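Local coordinates for restriction endonuclease UbaLAI (Unidentified, PDB 5O63) that cleaves DNA as a monomeric Type IIE restriction endonuclease, and binds its cognate site through an N-terminal B3 domain, at a contact of chain A with DNA. Sequence-based numbering; all coordinates share one arbitrary frame.

A contact of chain A with DNA. Residues 32, 36-38, 84, 87, 91. With nucleotides of chain C; nucleotides of chain B.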
loop_
_atom_site.group_PDB
_atom_site.type_symbol
_atom_site.label_atom_id
_atom_site.label_comp_id
_atom_site.label_asym_id
_atom_site.label_seq_id
_atom_site.Cartn_x
_atom_site.Cartn_y
_atom_site.Cartn_z
ATOM N N ASN A 32 13.859 3.893 6.512
ATOM C CA ASN A 32 13.859 5.169 5.726
ATOM C C ASN A 32 12.494 5.533 5.198
ATOM O O ASN A 32 12.260 6.741 4.960
ATOM C CB ASN A 32 14.792 5.081 4.519
ATOM C CG ASN A 32 15.341 6.463 4.134
ATOM O OD1 ASN A 32 15.901 7.147 4.971
ATOM N ND2 ASN A 32 15.121 6.849 2.890
ATOM N N GLY A 36 5.912 10.496 3.104
ATOM C CA GLY A 36 6.230 11.264 1.920
ATOM C C GLY A 36 7.521 12.118 1.930
ATOM O O GLY A 36 8.031 12.404 0.847
ATOM N N ARG A 37 8.041 12.441 3.107
ATOM C CA ARG A 37 9.344 13.071 3.144
ATOM C C ARG A 37 10.349 12.173 2.394
ATOM O O ARG A 37 11.056 12.619 1.491
ATOM C CB ARG A 37 9.780 13.293 4.619
ATOM C CG ARG A 37 10.903 14.381 4.755
ATOM C CD ARG A 37 12.285 13.819 4.450
ATOM N NE ARG A 37 13.346 14.796 4.826
ATOM C CZ ARG A 37 14.006 14.804 6.000
ATOM N NH1 ARG A 37 13.754 13.860 6.923
ATOM N NH2 ARG A 37 14.917 15.758 6.268
ATOM N N HIS A 38 10.333 10.867 2.710
ATOM C CA HIS A 38 11.003 9.868 1.916
ATOM C C HIS A 38 10.078 8.959 1.118
ATOM O O HIS A 38 10.534 8.329 0.147
ATOM C CB HIS A 38 11.837 8.947 2.845
ATOM C CG HIS A 38 12.928 9.677 3.531
ATOM N ND1 HIS A 38 13.489 9.202 4.705
ATOM C CD2 HIS A 38 13.579 10.831 3.234
ATOM C CE1 HIS A 38 14.446 10.029 5.096
ATOM N NE2 HIS A 38 14.527 11.026 4.221
ATOM N N TYR A 84 11.802 9.078 -9.765
ATOM C CA TYR A 84 12.951 9.934 -9.605
ATOM C C TYR A 84 14.116 9.361 -10.387
ATOM O O TYR A 84 14.638 8.258 -10.084
ATOM C CB TYR A 84 13.312 10.092 -8.138
ATOM C CG TYR A 84 12.376 11.053 -7.412
ATOM C CD1 TYR A 84 12.313 12.401 -7.776
ATOM C CD2 TYR A 84 11.576 10.623 -6.349
ATOM C CE1 TYR A 84 11.465 13.279 -7.106
ATOM C CE2 TYR A 84 10.730 11.533 -5.627
ATOM C CZ TYR A 84 10.688 12.853 -6.049
ATOM O OH TYR A 84 9.876 13.774 -5.427
ATOM N N TYR A 87 18.028 7.780 -9.480
ATOM C CA TYR A 87 18.360 6.515 -8.806
ATOM C C TYR A 87 18.608 5.384 -9.812
ATOM O O TYR A 87 19.736 4.837 -9.857
ATOM C CB TYR A 87 17.283 6.175 -7.768
ATOM C CG TYR A 87 17.187 7.298 -6.704
ATOM C CD1 TYR A 87 18.090 7.320 -5.640
ATOM C CD2 TYR A 87 16.238 8.352 -6.796
ATOM C CE1 TYR A 87 18.064 8.331 -4.683
ATOM C CE2 TYR A 87 16.191 9.362 -5.810
ATOM C CZ TYR A 87 17.125 9.357 -4.780
ATOM O OH TYR A 87 17.115 10.345 -3.819
ATOM N N ARG A 91 8.425 5.880 -5.783
ATOM C CA ARG A 91 7.958 6.011 -4.409
ATOM C C ARG A 91 6.483 6.311 -4.432
ATOM O O ARG A 91 6.024 6.960 -5.404
ATOM C CB ARG A 91 8.673 7.172 -3.693
ATOM C CG ARG A 91 10.181 7.017 -3.611
ATOM C CD ARG A 91 10.720 8.321 -3.057
ATOM N NE ARG A 91 12.169 8.344 -3.204
ATOM C CZ ARG A 91 12.953 9.397 -2.951
ATOM N NH1 ARG A 91 12.424 10.545 -2.460
ATOM N NH2 ARG A 91 14.266 9.299 -3.209
ATOM P P DC C 3 5.245 14.942 -3.684
ATOM O OP1 DC C 3 4.604 14.984 -5.042
ATOM O OP2 DC C 3 5.818 13.655 -3.264
ATOM O "O5'" DC C 3 6.455 15.979 -3.781
ATOM C "C5'" DC C 3 6.159 17.312 -4.333
ATOM C "C4'" DC C 3 7.394 18.191 -4.188
ATOM O "O4'" DC C 3 7.731 18.299 -2.804
ATOM C "C3'" DC C 3 8.663 17.707 -4.811
ATOM O "O3'" DC C 3 8.685 17.962 -6.196
ATOM C "C2'" DC C 3 9.713 18.573 -4.106
ATOM C "C1'" DC C 3 9.138 18.628 -2.720
ATOM N N1 DC C 3 9.762 17.694 -1.742
ATOM C C2 DC C 3 10.933 18.090 -1.136
ATOM O O2 DC C 3 11.474 19.128 -1.527
ATOM N N3 DC C 3 11.428 17.342 -0.145
ATOM C C4 DC C 3 10.840 16.152 0.201
ATOM N N4 DC C 3 11.386 15.461 1.201
ATOM C C5 DC C 3 9.628 15.695 -0.424
ATOM C C6 DC C 3 9.114 16.532 -1.386
ATOM P P DC C 4 9.448 17.003 -7.199
ATOM O OP1 DC C 4 9.185 17.575 -8.580
ATOM O OP2 DC C 4 9.041 15.566 -6.920
ATOM O "O5'" DC C 4 10.982 17.052 -6.821
ATOM C "C5'" DC C 4 11.634 18.341 -6.993
ATOM C "C4'" DC C 4 13.006 18.318 -6.365
ATOM O "O4'" DC C 4 12.853 18.092 -4.954
ATOM C "C3'" DC C 4 13.972 17.256 -6.900
ATOM O "O3'" DC C 4 14.883 17.919 -7.692
ATOM C "C2'" DC C 4 14.686 16.784 -5.672
ATOM C "C1'" DC C 4 13.971 17.400 -4.493
ATOM N N1 DC C 4 13.524 16.345 -3.558
ATOM C C2 DC C 4 14.351 16.070 -2.463
ATOM O O2 DC C 4 15.412 16.736 -2.335
ATOM N N3 DC C 4 13.955 15.137 -1.570
ATOM C C4 DC C 4 12.838 14.423 -1.785
ATOM N N4 DC C 4 12.562 13.465 -0.898
ATOM C C5 DC C 4 11.963 14.691 -2.900
ATOM C C6 DC C 4 12.373 15.649 -3.781
ATOM P P DT C 5 16.020 17.166 -8.545
ATOM O OP1 DT C 5 16.588 18.252 -9.387
ATOM O OP2 DT C 5 15.470 15.911 -9.056
ATOM O "O5'" DT C 5 17.149 16.741 -7.465
ATOM C "C5'" DT C 5 17.924 17.784 -6.891
ATOM C "C4'" DT C 5 18.924 17.248 -5.870
ATOM O "O4'" DT C 5 18.164 16.662 -4.756
ATOM C "C3'" DT C 5 19.891 16.184 -6.357
ATOM O "O3'" DT C 5 21.126 16.378 -5.714
ATOM C "C2'" DT C 5 19.254 14.886 -5.816
ATOM C "C1'" DT C 5 18.708 15.412 -4.481
ATOM N N1 DT C 5 17.671 14.585 -3.928
ATOM C C2 DT C 5 17.763 14.196 -2.600
ATOM O O2 DT C 5 18.648 14.576 -1.885
ATOM N N3 DT C 5 16.791 13.346 -2.158
ATOM C C4 DT C 5 15.735 12.851 -2.891
ATOM O O4 DT C 5 14.929 12.093 -2.414
ATOM C C5 DT C 5 15.659 13.324 -4.286
ATOM C C7 DT C 5 14.530 12.849 -5.181
ATOM C C6 DT C 5 16.618 14.156 -4.728
ATOM P P DG C 6 22.429 16.951 -6.491
ATOM O OP1 DG C 6 22.370 18.446 -6.414
ATOM O OP2 DG C 6 22.596 16.226 -7.781
ATOM O "O5'" DG C 6 23.601 16.493 -5.512
ATOM C "C5'" DG C 6 23.814 15.117 -5.316
ATOM C "C4'" DG C 6 24.238 14.865 -3.896
ATOM O "O4'" DG C 6 23.092 15.021 -3.007
ATOM C "C3'" DG C 6 24.782 13.462 -3.639
ATOM O "O3'" DG C 6 26.169 13.463 -3.893
ATOM C "C2'" DG C 6 24.476 13.299 -2.156
ATOM C "C1'" DG C 6 23.114 13.985 -2.069
ATOM N N9 DG C 6 22.005 13.081 -2.362
ATOM C C8 DG C 6 21.128 13.129 -3.431
ATOM N N7 DG C 6 20.193 12.190 -3.375
ATOM C C5 DG C 6 20.472 11.524 -2.185
ATOM C C6 DG C 6 19.837 10.396 -1.602
ATOM O O6 DG C 6 18.826 9.812 -1.993
ATOM N N1 DG C 6 20.448 10.005 -0.408
ATOM C C2 DG C 6 21.591 10.624 0.135
ATOM N N2 DG C 6 22.053 10.101 1.302
ATOM N N3 DG C 6 22.203 11.673 -0.411
ATOM C C4 DG C 6 21.607 12.053 -1.578
ATOM P P DA B 5 20.372 6.497 8.171
ATOM O OP1 DA B 5 21.582 6.464 9.071
ATOM O OP2 DA B 5 19.021 6.278 8.736
ATOM O "O5'" DA B 5 20.310 7.912 7.441
ATOM C "C5'" DA B 5 21.482 8.403 6.791
ATOM C "C4'" DA B 5 21.165 9.638 5.996
ATOM O "O4'" DA B 5 20.285 9.291 4.928
ATOM C "C3'" DA B 5 20.418 10.728 6.746
ATOM O "O3'" DA B 5 21.381 11.647 7.252
ATOM C "C2'" DA B 5 19.507 11.342 5.619
ATOM C "C1'" DA B 5 19.870 10.512 4.387
ATOM N N9 DA B 5 18.727 10.260 3.501
ATOM C C8 DA B 5 17.790 9.239 3.588
ATOM N N7 DA B 5 16.911 9.265 2.620
ATOM C C5 DA B 5 17.279 10.374 1.867
ATOM C C6 DA B 5 16.723 10.979 0.707
ATOM N N6 DA B 5 15.628 10.512 0.070
ATOM N N1 DA B 5 17.365 12.076 0.201
ATOM C C2 DA B 5 18.444 12.520 0.831
ATOM N N3 DA B 5 19.074 12.053 1.923
ATOM C C4 DA B 5 18.441 10.944 2.379
ATOM P P DG B 6 21.028 12.786 8.328
ATOM O OP1 DG B 6 22.331 13.115 8.954
ATOM O OP2 DG B 6 19.833 12.434 9.128
ATOM O "O5'" DG B 6 20.565 14.013 7.390
ATOM C "C5'" DG B 6 21.465 14.673 6.554
ATOM C "C4'" DG B 6 20.738 15.785 5.815
ATOM O "O4'" DG B 6 19.921 15.158 4.773
ATOM C "C3'" DG B 6 19.764 16.594 6.681
ATOM O "O3'" DG B 6 19.787 17.920 6.236
ATOM C "C2'" DG B 6 18.396 16.020 6.232
ATOM C "C1'" DG B 6 18.685 15.760 4.764
ATOM N N9 DG B 6 17.698 14.896 4.174
ATOM C C8 DG B 6 17.059 13.793 4.750
ATOM N N7 DG B 6 16.115 13.279 3.971
ATOM C C5 DG B 6 16.136 14.096 2.830
ATOM C C6 DG B 6 15.298 14.088 1.696
ATOM O O6 DG B 6 14.344 13.291 1.431
ATOM N N1 DG B 6 15.617 15.084 0.786
ATOM C C2 DG B 6 16.648 16.004 0.968
ATOM N N2 DG B 6 16.824 16.888 -0.013
ATOM N N3 DG B 6 17.426 16.050 2.061
ATOM C C4 DG B 6 17.105 15.096 2.951
ATOM P P DG B 7 19.976 19.173 7.239
ATOM O OP1 DG B 7 21.266 19.256 7.753
ATOM O OP2 DG B 7 18.747 19.206 8.062
ATOM O "O5'" DG B 7 19.734 20.355 6.215
ATOM C "C5'" DG B 7 20.626 20.548 5.102
ATOM C "C4'" DG B 7 19.861 21.252 3.979
ATOM O "O4'" DG B 7 18.928 20.303 3.346
ATOM C "C3'" DG B 7 19.015 22.432 4.414
ATOM O "O3'" DG B 7 19.115 23.419 3.426
ATOM C "C2'" DG B 7 17.573 21.841 4.470
ATOM C "C1'" DG B 7 17.626 20.858 3.317
ATOM N N9 DG B 7 16.715 19.768 3.482
ATOM C C8 DG B 7 16.687 18.878 4.533
ATOM N N7 DG B 7 15.724 17.987 4.404
ATOM C C5 DG B 7 15.125 18.296 3.199
ATOM C C6 DG B 7 14.022 17.658 2.530
ATOM O O6 DG B 7 13.355 16.662 2.891
ATOM N N1 DG B 7 13.715 18.303 1.332
ATOM C C2 DG B 7 14.415 19.394 0.820
ATOM N N2 DG B 7 13.970 19.927 -0.369
ATOM N N3 DG B 7 15.458 19.951 1.431
ATOM C C4 DG B 7 15.719 19.385 2.622
HETATM O O HOH W 1 10.001 11.809 -1.337
HETATM O O HOH W 2 13.663 8.265 0.137
HETATM O O HOH W 3 8.492 13.188 -3.102
#
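Two segments of chain A meet the major groove of the duplex: a loop carrying Asn32 and Gly36 to His38, with Gly36 in a conformation (phi 171°) suited to glycine, and the region from the end of strand 75-84 to strand 89-93. On this face of the B3 domain, base edges are read directly. Arg37 starts with CG anti to the backbone N, bends at chi2 (-81°) and lays its guanidinium side-on against DG7 of chain B, NE donating to O6 at 2.7 Å and NH2 to N7 along a nearly straight bond. The same flat group covers the imidazole ring of DG6 of chain B, its NH2 3.5 Å above that ring's centroid in a cation-pi contact. The Arg37 carbonyl accepts from N4 of DC3 of chain C, the partner of DG7, on an in-plane lone pair, so both members of that base pair are read by one residue. An alanine here would probably weaken reading of DG7, with both guanidinium bonds gone, and would strip DG6 of its cation-pi cover, although the carbonyl contact to DC3 could remain. His38 slides its ring almost parallel over DA5 of chain B while NE2 donates in the ring plane to N7 of DG6 of chain B, 2.8 Å away; ND1 donates to the Asn32 carbonyl, which fixes the ring's rotation. Asn32 ND2 meets N7 of DA5 at 3.0 Å. On the other strand, extended Arg91 points both NH1 and NH2 end-on at O4 of DT5. Its guanidinium lies between Tyr84 CD2 and a water, and the Tyr84 ring receives the DT5 methyl C7 over its face, a contact that may help to distinguish thymine. Tyr84 OH donates to the phosphate oxygen OP2 of DC4, whereas Tyr87 OH donates to O6 of DG6 of chain C at 2.6 Å.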